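Local coordinates for protein (lectin) (Hyacinthoides hispanica, PDB 1B2P), which binds mannose as a bulb-type lectin of a monocot, probably recognising mannose-bearing glycans, at the interface of chains A and B and the interface of chains A and C. Residues are numbered along the deposited sequence; one frame, centred on the assembly and turned at random. Chains: chain A/B/C, Protein (lectin).

Contact 1: the interface of chains A and B. Residues chain A 98, 100-102, 108; chain B 3, 5, 12, 96.
B:Phe5 points the end of its ring at A:Pro101, CZ lying 3.6 Å from CD, while CE1 lies against the amide end of A:Gln100, whose plane stands 86° from the ring. One methyl of B:Val96, CG1, sits over a face of the A:Tyr108 ring in a CH-pi contact, 3.8 Å from the centroid and displaced toward the rim. B:Ile3 and A:Val98 reach toward each other tip to tip, CD1 to CG1 at 3.8 Å; the valine CG1 is turned there by being anti to its own nitrogen (chi1 -176°). At the polar end, B:Asn12 packs against A:Asp102. As modelled, its ND2 faces A:Asp102 N and its OD1 faces the carboxylate OD2, pairing donor with donor and acceptor with acceptor, so the amide orientation is doubtful. Water 1 bridges B:Asn12 OD1 and A:Gln100 NE2, at 3.2 Å from each. A:Gln100, A:Asp102 and A:Tyr108 belong to the mannose-binding QXDXNXVXY motif, so the sugar site expected here, unligated in this native structure, would lie beside the dimer interface. Within chain A, the phenol A:Tyr108 OH donates a hydrogen bond of 2.6 Å to A:Gln100 OE1, in the carbonyl plane and on a lone pair, which fixes the amide that faces B:Phe5.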
ATOM      1  N   VAL A  98       8.532   1.308  15.577  1.00 10.29           N
ATOM      2  CA  VAL A  98       7.562   0.662  14.721  1.00 10.33           C
ATOM      3  C   VAL A  98       6.147   0.715  15.365  1.00 12.39           C
ATOM      4  O   VAL A  98       6.122   0.393  16.569  1.00 13.19           O
ATOM      5  CB  VAL A  98       7.925  -0.872  14.610  1.00 13.32           C
ATOM      6  CG1 VAL A  98       6.994  -1.587  13.652  1.00 14.55           C
ATOM      7  CG2 VAL A  98       9.434  -0.998  14.176  1.00 14.25           C
ATOM      8  N   GLN A 100       3.081  -1.318  15.555  1.00 12.55           N
ATOM      9  CA  GLN A 100       2.943  -2.807  15.258  1.00 11.58           C
ATOM     10  C   GLN A 100       1.530  -3.242  15.197  1.00 14.08           C
ATOM     11  O   GLN A 100       0.612  -2.592  15.751  1.00 14.75           O
ATOM     12  CB  GLN A 100       3.508  -3.548  16.477  1.00 10.18           C
ATOM     13  CG  GLN A 100       5.017  -3.151  16.644  1.00 13.17           C
ATOM     14  CD  GLN A 100       5.750  -3.978  17.614  1.00 14.65           C
ATOM     15  OE1 GLN A 100       6.995  -4.041  17.576  1.00 15.21           O
ATOM     16  NE2 GLN A 100       5.153  -4.612  18.660  1.00 14.22           N
ATOM     17  N   PRO A 101       1.250  -4.390  14.522  1.00 13.51           N
ATOM     18  CA  PRO A 101      -0.134  -4.832  14.393  1.00 14.20           C
ATOM     19  C   PRO A 101      -0.698  -5.132  15.772  1.00 15.05           C
ATOM     20  O   PRO A 101      -1.961  -5.084  15.798  1.00 17.55           O
ATOM     21  CB  PRO A 101       0.073  -6.211  13.686  1.00 16.88           C
ATOM     22  CG  PRO A 101       1.285  -5.908  12.767  1.00 15.03           C
ATOM     23  CD  PRO A 101       2.232  -5.112  13.641  1.00 12.78           C
ATOM     24  N   ASP A 102       0.057  -5.409  16.782  1.00 14.04           N
ATOM     25  CA  ASP A 102      -0.566  -5.685  18.084  1.00 15.40           C
ATOM     26  C   ASP A 102      -0.886  -4.375  18.834  1.00 17.57           C
ATOM     27  O   ASP A 102      -1.296  -4.481  19.972  1.00 18.58           O
ATOM     28  CB  ASP A 102       0.295  -6.620  18.930  1.00 15.08           C
ATOM     29  CG  ASP A 102       1.560  -6.151  19.479  1.00 16.10           C
ATOM     30  OD1 ASP A 102       1.908  -4.964  19.143  1.00 15.72           O
ATOM     31  OD2 ASP A 102       2.335  -6.800  20.201  1.00 18.01           O
ATOM     32  N   TYR A 108      13.286  -0.331  18.585  1.00 11.34           N
ATOM     33  CA  TYR A 108      14.270  -1.382  18.619  1.00  9.92           C
ATOM     34  C   TYR A 108      15.672  -0.867  18.162  1.00 10.63           C
ATOM     35  O   TYR A 108      15.662  -0.086  17.234  1.00 13.16           O
ATOM     36  CB  TYR A 108      13.840  -2.443  17.513  1.00 10.03           C
ATOM     37  CG  TYR A 108      12.533  -3.166  17.759  1.00 11.84           C
ATOM     38  CD1 TYR A 108      12.604  -4.346  18.498  1.00 12.84           C
ATOM     39  CD2 TYR A 108      11.326  -2.688  17.282  1.00 12.76           C
ATOM     40  CE1 TYR A 108      11.420  -5.053  18.754  1.00 13.46           C
ATOM     41  CE2 TYR A 108      10.117  -3.403  17.496  1.00 11.14           C
ATOM     42  CZ  TYR A 108      10.248  -4.560  18.266  1.00 12.80           C
ATOM     43  OH  TYR A 108       9.060  -5.251  18.480  1.00 12.97           O
TER
ATOM     44  N   ILE B   3       8.470  -5.766   7.050  1.00 11.37           N
ATOM     45  CA  ILE B   3       9.090  -6.143   8.333  1.00 10.66           C
ATOM     46  C   ILE B   3       8.694  -7.596   8.674  1.00 11.32           C
ATOM     47  O   ILE B   3       7.611  -8.087   8.256  1.00 13.96           O
ATOM     48  CB  ILE B   3       8.472  -5.192   9.417  1.00 13.97           C
ATOM     49  CG1 ILE B   3       8.987  -5.539  10.781  1.00 17.96           C
ATOM     50  CG2 ILE B   3       6.935  -5.287   9.438  1.00 19.80           C
ATOM     51  CD1 ILE B   3       8.928  -4.137  11.560  1.00 21.60           C
ATOM     52  N   PHE B   5       8.613  -9.903  12.202  1.00 10.28           N
ATOM     53  CA  PHE B   5       8.842  -9.839  13.633  1.00 10.42           C
ATOM     54  C   PHE B   5       9.346 -11.174  14.188  1.00 11.05           C
ATOM     55  O   PHE B   5       9.070 -12.241  13.608  1.00 14.25           O
ATOM     56  CB  PHE B   5       7.376  -9.693  14.247  1.00 13.16           C
ATOM     57  CG  PHE B   5       6.811  -8.307  13.904  1.00 11.96           C
ATOM     58  CD1 PHE B   5       7.078  -7.257  14.779  1.00 13.60           C
ATOM     59  CD2 PHE B   5       5.942  -8.175  12.858  1.00 12.64           C
ATOM     60  CE1 PHE B   5       6.541  -5.990  14.500  1.00 15.76           C
ATOM     61  CE2 PHE B   5       5.391  -6.912  12.523  1.00 14.53           C
ATOM     62  CZ  PHE B   5       5.712  -5.879  13.395  1.00 14.68           C
ATOM     63  N   ASN B  12       1.641  -9.993  16.258  1.00 15.97           N
ATOM     64  CA  ASN B  12       2.493  -9.301  15.233  1.00 17.16           C
ATOM     65  C   ASN B  12       2.810 -10.269  14.100  1.00 17.26           C
ATOM     66  O   ASN B  12       3.017 -11.427  14.406  1.00 21.99           O
ATOM     67  CB  ASN B  12       3.746  -8.861  15.921  1.00 13.63           C
ATOM     68  CG  ASN B  12       3.568  -7.708  16.908  1.00 17.04           C
ATOM     69  OD1 ASN B  12       4.294  -7.630  17.903  1.00 23.36           O
ATOM     70  ND2 ASN B  12       2.704  -6.884  16.541  1.00 13.68           N
ATOM     71  N   VAL B  96      13.167  -7.099  15.223  1.00  9.82           N
ATOM     72  CA  VAL B  96      12.522  -7.027  13.946  1.00  9.78           C
ATOM     73  C   VAL B  96      13.568  -7.055  12.748  1.00 11.56           C
ATOM     74  O   VAL B  96      14.673  -6.579  12.996  1.00 13.76           O
ATOM     75  CB  VAL B  96      11.706  -5.706  13.726  1.00 11.69           C
ATOM     76  CG1 VAL B  96      10.496  -5.703  14.750  1.00 12.99           C
ATOM     77  CG2 VAL B  96      12.543  -4.457  14.032  1.00 13.57           C
TER
HETATM   78  O   HOH W   1       6.428  -7.077  20.263  1.00 28.71           O

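Contact 2: the interface of chains A and B. Residues chain A 114-117; chain B 44, 104-105.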
ATOM      1  N   ALA A 114      23.207  -7.025   9.342  1.00 14.95           N
ATOM      2  CA  ALA A 114      22.578  -6.578   8.138  1.00 11.74           C
ATOM      3  C   ALA A 114      23.153  -7.357   6.913  1.00 14.63           C
ATOM      4  O   ALA A 114      24.341  -7.765   7.088  1.00 15.77           O
ATOM      5  CB  ALA A 114      22.841  -5.052   7.861  1.00 12.58           C
ATOM      6  N   THR A 115      22.411  -7.275   5.823  1.00 15.68           N
ATOM      7  CA  THR A 115      22.996  -7.874   4.562  1.00 14.82           C
ATOM      8  C   THR A 115      24.098  -6.950   3.991  1.00 17.43           C
ATOM      9  O   THR A 115      24.815  -7.507   3.120  1.00 19.54           O
ATOM     10  CB  THR A 115      21.871  -8.066   3.585  1.00 14.35           C
ATOM     11  OG1 THR A 115      21.190  -6.718   3.440  1.00 13.33           O
ATOM     12  CG2 THR A 115      20.824  -9.134   4.019  1.00 14.76           C
ATOM     13  N   GLN A 116      24.157  -5.702   4.399  1.00 16.83           N
ATOM     14  CA  GLN A 116      25.156  -4.741   3.907  1.00 17.02           C
ATOM     15  C   GLN A 116      24.972  -4.535   2.404  1.00 21.76           C
ATOM     16  O   GLN A 116      25.892  -4.705   1.571  1.00 22.88           O
ATOM     17  CB  GLN A 116      26.607  -5.164   4.147  1.00 21.33           C
ATOM     18  CG  GLN A 116      26.800  -5.266   5.643  1.00 26.59           C
ATOM     19  CD  GLN A 116      28.308  -5.521   5.944  1.00 34.20           C
ATOM     20  OE1 GLN A 116      29.028  -4.575   6.138  1.00 37.44           O
ATOM     21  NE2 GLN A 116      28.718  -6.761   5.982  1.00 37.11           N
ATOM     22  N   THR A 117      23.812  -4.177   1.925  1.00 14.90           N
ATOM     23  CA  THR A 117      23.372  -4.089   0.553  1.00 17.18           C
ATOM     24  C   THR A 117      22.900  -2.638   0.242  1.00 17.00           C
ATOM     25  O   THR A 117      22.100  -2.540  -0.705  1.00 17.24           O
ATOM     26  CB  THR A 117      22.299  -5.077   0.122  1.00 20.03           C
ATOM     27  OG1 THR A 117      21.274  -5.108   1.190  1.00 17.64           O
ATOM     28  CG2 THR A 117      22.937  -6.456   0.123  1.00 17.26           C
TER
ATOM     29  N   LEU B  44      17.641 -11.337  -2.020  1.00 13.81           N
ATOM     30  CA  LEU B  44      17.174  -9.907  -2.097  1.00 12.05           C
ATOM     31  C   LEU B  44      17.396  -9.514  -3.588  1.00 14.48           C
ATOM     32  O   LEU B  44      18.541  -9.629  -4.088  1.00 15.57           O
ATOM     33  CB  LEU B  44      18.058  -9.086  -1.213  1.00 14.50           C
ATOM     34  CG  LEU B  44      17.910  -7.511  -1.353  1.00 15.89           C
ATOM     35  CD1 LEU B  44      16.468  -7.282  -0.825  1.00 18.53           C
ATOM     36  CD2 LEU B  44      18.944  -6.826  -0.514  1.00 18.02           C
ATOM     37  N   ASN B 104      19.251  -1.806   2.353  1.00 12.93           N
ATOM     38  CA  ASN B 104      19.814  -2.670   3.369  1.00 12.43           C
ATOM     39  C   ASN B 104      18.674  -3.494   4.029  1.00 12.98           C
ATOM     40  O   ASN B 104      17.533  -2.959   4.052  1.00 14.15           O
ATOM     41  CB  ASN B 104      20.516  -1.840   4.428  1.00 11.87           C
ATOM     42  CG  ASN B 104      21.739  -2.493   5.007  1.00 13.86           C
ATOM     43  OD1 ASN B 104      22.072  -3.668   4.569  1.00 16.17           O
ATOM     44  ND2 ASN B 104      22.485  -1.943   5.899  1.00 15.74           N
ATOM     45  N   VAL B 105      19.051  -4.716   4.406  1.00 12.39           N
ATOM     46  CA  VAL B 105      18.055  -5.552   5.200  1.00 11.84           C
ATOM     47  C   VAL B 105      18.694  -5.624   6.533  1.00 12.66           C
ATOM     48  O   VAL B 105      19.858  -6.105   6.663  1.00 13.01           O
ATOM     49  CB  VAL B 105      17.906  -6.923   4.572  1.00 12.77           C
ATOM     50  CG1 VAL B 105      17.053  -7.784   5.549  1.00 16.80           C
ATOM     51  CG2 VAL B 105      17.202  -6.816   3.191  1.00 16.70           C
TER
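A:Thr115 and B:Val105 join the C-terminal segment of one bulb-type lectin subunit to a strand of the other, the C-terminal exchange typical of dimers in this family. Backbone pairing comes first: A:Thr115 N donates to B:Val105 O (2.9 Å). In return, B:Val105 N donates to the side-chain hydroxyl A:Thr115 OG1 (3.1 Å), so this threonine meets strand 105-109 of chain B as both donor and acceptor. Its OG1, placed between its own N and carbonyl carbon (chi1 54°), also shares a hydrogen bond with A:Thr117 OG1 at 2.8 Å. The side-chain amide of B:Asn104, from the mannose-binding motif, accepts A:Thr117 N at OD1 (3.2 Å), the donor lying 55° above the carbonyl plane and thus off the lone pairs. A:Gln116 N is also near this oxygen, but its N-H points elsewhere; the left-handed backbone of A:Gln116 carries the chain round toward A:Thr117. Apolar contacts flank the polar row. A:Thr115 CG2 packs on B:Val105 CB at 3.7 Å, A:Thr117 meets B:Leu44 tip to tip with CB 3.8 Å from CD2, and A:Ala114 CB lies 4.0 Å from B:Asn104 CG.

Contact 3: the interface of chains A and C. Residues chain A 31, 33, 47-48; chain C 28-29.
C:Thr29, at the tip of the turn between strands 22-27 and 30-36, fits among A:Val31, A:Arg33, A:Asn47 and A:Asn48. Its CB lies 4.2 Å from the amide nitrogen A:Asn47 ND2, and the side chain then divides. The hydroxyl branch, OG1, sits between its own backbone N and carbonyl carbon (chi1 51°) and turns to A:Asn48, donating a weak hydrogen bond of 3.4 Å to OD1. The methyl branch, CG2, points in among A:Arg33, A:Asn47 and A:Asn48, 3.8 Å from A:Asn48 ND2 and above the guanidinium plane of A:Arg33, displaced toward the NE and NH2 side and 3.8 Å from NH2. This methyl also approaches A:Asn47 O at 3.8 Å. The backbone O of C:Thr29 lies 3.6 Å from A:Val31 CG2, which projects from the same strand as A:Arg33. The guanidinium is held for this packing by A:Arg33 NH2 donating to A:Asn47 O (3.2 Å), 165° at the hydrogen, with that oxygen in the guanidinium plane; the bond ties strand 30-36 to the turn at A:Asn47. With chiefly van der Waals contacts and a weak bond, the site receives one turn of the neighbouring subunit and, repeated by the two-fold, may help to pair dimers into a tetramer.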
ATOM      1  N   VAL A  31      -8.169   1.427  12.686  1.00 17.48           N
ATOM      2  CA  VAL A  31      -7.054   2.201  12.126  1.00 16.78           C
ATOM      3  C   VAL A  31      -6.214   2.601  13.329  1.00 17.27           C
ATOM      4  O   VAL A  31      -6.746   3.364  14.175  1.00 19.26           O
ATOM      5  CB  VAL A  31      -7.604   3.342  11.296  1.00 19.29           C
ATOM      6  CG1 VAL A  31      -6.534   4.279  10.760  1.00 20.57           C
ATOM      7  CG2 VAL A  31      -8.414   2.797  10.093  1.00 23.18           C
ATOM      8  N   ARG A  33      -3.254   5.071  14.514  1.00 13.07           N
ATOM      9  CA  ARG A  33      -2.494   6.181  13.947  1.00 16.03           C
ATOM     10  C   ARG A  33      -1.650   6.718  15.065  1.00 16.44           C
ATOM     11  O   ARG A  33      -2.089   6.970  16.189  1.00 17.13           O
ATOM     12  CB  ARG A  33      -3.418   7.349  13.495  1.00 17.86           C
ATOM     13  CG  ARG A  33      -4.158   7.027  12.200  1.00 23.66           C
ATOM     14  CD  ARG A  33      -5.040   8.318  11.885  1.00 26.83           C
ATOM     15  NE  ARG A  33      -6.069   8.380  12.961  1.00 33.66           N
ATOM     16  CZ  ARG A  33      -6.640   9.463  13.491  1.00 37.49           C
ATOM     17  NH1 ARG A  33      -6.265  10.656  13.009  1.00 41.81           N
ATOM     18  NH2 ARG A  33      -7.550   9.395  14.480  1.00 35.12           N
ATOM     19  N   ASN A  47      -8.770   4.019  16.045  1.00 18.45           N
ATOM     20  CA  ASN A  47      -9.896   4.769  15.496  1.00 20.58           C
ATOM     21  C   ASN A  47      -9.903   6.200  15.979  1.00 22.18           C
ATOM     22  O   ASN A  47      -8.865   6.860  15.892  1.00 19.02           O
ATOM     23  CB  ASN A  47     -11.187   3.963  15.761  1.00 21.41           C
ATOM     24  CG  ASN A  47     -11.248   2.715  14.893  1.00 24.39           C
ATOM     25  OD1 ASN A  47     -11.991   1.819  15.310  1.00 27.68           O
ATOM     26  ND2 ASN A  47     -10.633   2.712  13.740  1.00 19.69           N
ATOM     27  N   ASN A  48     -11.058   6.648  16.573  1.00 22.58           N
ATOM     28  CA  ASN A  48     -10.972   8.015  17.055  1.00 25.42           C
ATOM     29  C   ASN A  48     -10.670   8.076  18.538  1.00 22.99           C
ATOM     30  O   ASN A  48     -10.771   9.209  19.024  1.00 28.12           O
ATOM     31  CB  ASN A  48     -12.238   8.794  16.690  1.00 30.27           C
ATOM     32  CG  ASN A  48     -12.301   8.991  15.176  1.00 36.36           C
ATOM     33  OD1 ASN A  48     -13.249   8.400  14.671  1.00 41.07           O
ATOM     34  ND2 ASN A  48     -11.401   9.682  14.508  1.00 38.03           N
TER
ATOM     35  N   GLY C  28     -10.138   8.378   5.995  1.00 26.40           N
ATOM     36  CA  GLY C  28     -10.049   8.736   7.409  1.00 23.06           C
ATOM     37  C   GLY C  28      -9.893   7.588   8.315  1.00 23.90           C
ATOM     38  O   GLY C  28      -9.013   6.778   8.069  1.00 26.13           O
ATOM     39  N   THR C  29     -10.709   7.365   9.383  1.00 21.98           N
ATOM     40  CA  THR C  29     -10.533   6.117  10.123  1.00 21.90           C
ATOM     41  C   THR C  29     -11.659   5.098   9.730  1.00 21.69           C
ATOM     42  O   THR C  29     -11.704   4.081  10.457  1.00 25.41           O
ATOM     43  CB  THR C  29     -10.839   6.333  11.647  1.00 25.34           C
ATOM     44  OG1 THR C  29     -12.082   6.971  11.761  1.00 26.44           O
ATOM     45  CG2 THR C  29      -9.688   7.167  12.226  1.00 27.94           C
TER

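Contact 1 and contact 2 belong to the same A–B interface, with centres of their C-alpha atoms about 19 Å apart, and both draw on the mannose-binding motif and strand 105-109. Motif residues A:Gln100, A:Asp102 and A:Tyr108 appear in contact 1, and the motif asparagine B:Asn104 in contact 2, so the C-terminal exchange probably lies close to, and may help shape, the sugar site. Contact 3 uses another interface, A–C, and other strands; its C-alpha centre lies about 19 Å from that of contact 1 and 33 Å from that of contact 2. Chain A thus has two separate pairing surfaces, from which the deposited four-chain assembly can be built.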